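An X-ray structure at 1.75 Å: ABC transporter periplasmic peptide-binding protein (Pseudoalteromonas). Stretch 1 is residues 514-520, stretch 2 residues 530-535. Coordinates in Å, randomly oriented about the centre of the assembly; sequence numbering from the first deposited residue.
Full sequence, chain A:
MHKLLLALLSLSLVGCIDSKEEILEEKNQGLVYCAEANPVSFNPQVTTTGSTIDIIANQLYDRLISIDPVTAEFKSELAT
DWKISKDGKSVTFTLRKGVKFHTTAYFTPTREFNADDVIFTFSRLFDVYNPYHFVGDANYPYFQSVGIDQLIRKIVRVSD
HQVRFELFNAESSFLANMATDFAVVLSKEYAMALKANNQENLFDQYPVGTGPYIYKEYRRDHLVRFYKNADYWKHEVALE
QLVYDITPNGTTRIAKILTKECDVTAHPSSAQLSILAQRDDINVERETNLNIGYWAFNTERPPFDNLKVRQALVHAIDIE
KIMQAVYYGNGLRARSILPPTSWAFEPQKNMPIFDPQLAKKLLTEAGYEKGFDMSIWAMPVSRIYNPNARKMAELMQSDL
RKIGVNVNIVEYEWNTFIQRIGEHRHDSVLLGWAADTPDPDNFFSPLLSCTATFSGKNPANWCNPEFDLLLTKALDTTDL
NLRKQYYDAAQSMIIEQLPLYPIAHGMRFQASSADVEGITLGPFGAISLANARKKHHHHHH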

# COMPACT_ATOMS: atom_id res chain seq x y z
N ALA A 514 0.09 -26.48 -6.67
CA ALA A 514 1.46 -26.89 -6.89
C ALA A 514 1.79 -26.79 -8.37
O ALA A 514 2.95 -26.89 -8.75
CB ALA A 514 1.67 -28.30 -6.40
N ASP A 515 0.78 -26.60 -9.20
CA ASP A 515 1.01 -26.45 -10.63
C ASP A 515 1.62 -25.11 -10.98
O ASP A 515 2.08 -24.91 -12.10
CB ASP A 515 -0.30 -26.61 -11.40
CG ASP A 515 -0.60 -28.05 -11.76
OD1 ASP A 515 0.37 -28.84 -11.87
OD2 ASP A 515 -1.79 -28.38 -11.95
N VAL A 516 1.60 -24.17 -10.04
CA VAL A 516 2.04 -22.82 -10.34
C VAL A 516 3.44 -22.56 -9.84
O VAL A 516 3.88 -23.11 -8.84
CB VAL A 516 1.09 -21.73 -9.74
CG1 VAL A 516 -0.36 -22.02 -10.09
CG2 VAL A 516 1.29 -21.62 -8.25
N GLU A 517 4.14 -21.70 -10.58
CA GLU A 517 5.47 -21.25 -10.20
C GLU A 517 5.72 -19.88 -10.81
O GLU A 517 4.94 -19.40 -11.63
CB GLU A 517 6.53 -22.24 -10.68
CG GLU A 517 6.28 -22.78 -12.08
CD GLU A 517 7.43 -23.63 -12.58
OE1 GLU A 517 8.27 -23.11 -13.34
OE2 GLU A 517 7.50 -24.82 -12.22
N GLY A 518 6.81 -19.25 -10.38
CA GLY A 518 7.22 -17.96 -10.90
C GLY A 518 6.53 -16.77 -10.27
O GLY A 518 6.66 -15.65 -10.74
N ILE A 519 5.79 -17.02 -9.20
CA ILE A 519 5.04 -15.96 -8.53
C ILE A 519 5.90 -15.25 -7.49
O ILE A 519 6.60 -15.90 -6.71
CB ILE A 519 3.74 -16.49 -7.88
CG1 ILE A 519 3.92 -17.94 -7.43
CG2 ILE A 519 2.58 -16.37 -8.85
CD1 ILE A 519 3.76 -18.96 -8.55
N THR A 520 5.86 -13.91 -7.48
CA THR A 520 6.67 -13.12 -6.54
C THR A 520 5.86 -12.31 -5.51
O THR A 520 5.05 -11.45 -5.85
CB THR A 520 7.66 -12.19 -7.27
OG1 THR A 520 6.95 -11.30 -8.14
CG2 THR A 520 8.68 -12.99 -8.07
N ALA A 530 3.89 -11.38 -13.33
CA ALA A 530 4.64 -11.16 -14.56
C ALA A 530 5.38 -12.40 -15.05
O ALA A 530 5.49 -12.63 -16.25
CB ALA A 530 5.61 -10.00 -14.39
N ASN A 531 5.90 -13.20 -14.12
CA ASN A 531 6.66 -14.39 -14.47
C ASN A 531 5.95 -15.70 -14.15
O ASN A 531 6.55 -16.78 -14.22
CB ASN A 531 8.04 -14.39 -13.80
CG ASN A 531 8.95 -13.34 -14.37
OD1 ASN A 531 9.50 -13.50 -15.47
ND2 ASN A 531 9.12 -12.24 -13.64
N ALA A 532 4.68 -15.60 -13.79
CA ALA A 532 3.90 -16.78 -13.46
C ALA A 532 3.74 -17.72 -14.65
O ALA A 532 3.71 -17.29 -15.81
CB ALA A 532 2.53 -16.37 -12.94
N ARG A 533 3.64 -19.01 -14.36
CA ARG A 533 3.35 -20.04 -15.36
C ARG A 533 2.77 -21.28 -14.68
O ARG A 533 2.88 -21.43 -13.47
CB ARG A 533 4.62 -20.43 -16.12
CG ARG A 533 5.85 -20.61 -15.25
CD ARG A 533 6.99 -21.21 -16.04
NE ARG A 533 6.74 -22.62 -16.32
CZ ARG A 533 6.77 -23.17 -17.54
NH1 ARG A 533 7.03 -22.42 -18.61
NH2 ARG A 533 6.53 -24.47 -17.67
N LYS A 534 2.14 -22.16 -15.46
CA LYS A 534 1.62 -23.41 -14.90
C LYS A 534 2.37 -24.65 -15.38
O LYS A 534 3.25 -24.57 -16.23
CB LYS A 534 0.10 -23.53 -15.13
CG LYS A 534 -0.71 -22.78 -14.08
CD LYS A 534 -2.12 -22.42 -14.54
CE LYS A 534 -3.06 -23.61 -14.45
NZ LYS A 534 -4.48 -23.24 -14.73
N LYS A 535 2.02 -25.80 -14.80
CA LYS A 535 2.68 -27.07 -15.10
C LYS A 535 4.07 -27.11 -14.47
O LYS A 535 4.22 -27.47 -13.30
CB LYS A 535 2.73 -27.32 -16.62
CG LYS A 535 3.69 -28.43 -17.07
CD LYS A 535 5.09 -27.87 -17.37
CE LYS A 535 6.18 -28.68 -16.68
NZ LYS A 535 7.49 -28.00 -16.77
O HOH W 1 8.24 -11.76 -11.32

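How do the two stretches lie against each other? They run antiparallel, their end-to-end directions 171° apart, and pair in register so that D515 faces K535, V516 faces K534, E517 faces R533 and G518 faces A532. Together they bury 431 Å². At the D515 end the contact is mostly backbone: D515 O lies 2.8 Å from K535 N and 3.2 Å from K534 CA, the latter a CA-H...O contact in which the slightly acidic alpha hydrogen of K534 approaches the carbonyl oxygen.

What does V516 contribute next to this carbonyl? Its alpha carbon makes another such contact, V516 CA to R533 O at 3.5 Å, while its side chain lies on the same face as that of K534. There V516 CG1 comes within 4.1 Å of K534 CG, so the aliphatic part of the lysine lies beside the valine. The end of the lysine leads away, and its charged NZ finds a hydrogen-bonding partner elsewhere in the structure.

Where is the pairing most firmly bonded? It is at E517 and R533, whose backbones exchange two hydrogen bonds: E517 N donates to R533 O at 3.2 Å, and R533 N donates to E517 O at 3.0 Å. This reciprocal pair closes the ring typical of a hydrogen-bonded antiparallel bridge, with E517 CA and R533 CA 5.7 Å apart. Both side chains stand on the face opposite V516 and K534, and their ends come nearer the partner stretch. Opposite charges meet there in a salt bridge, E517 OE1 to R533 NE at 3.4 Å, with the carboxylate oxygen oblique to the guanidinium.

Why does glycine fit at G518? Its phi of 83° favours glycine, and a CB here would point toward stretch 2, where an ideally placed one would lie 2.2 Å from N531 O, a clash. Without it the backbones stay close: G518 CA makes a CA-H...O contact with N531 O at 3.6 Å. There is a cost, since the contact buries G518 O without a polar partner anywhere in the model.

How does the contact finish beyond the glycine? The CA-to-CB bond of I519 points away from stretch 2, yet I519 CG2 reaches A532 CB at 4.1 Å, a small apolar contact. Water then links the side chains of T520 and N531: it accepts a short hydrogen bond from N531 ND2 at 2.5 Å and makes a weak one with T520 OG1 at 3.5 Å.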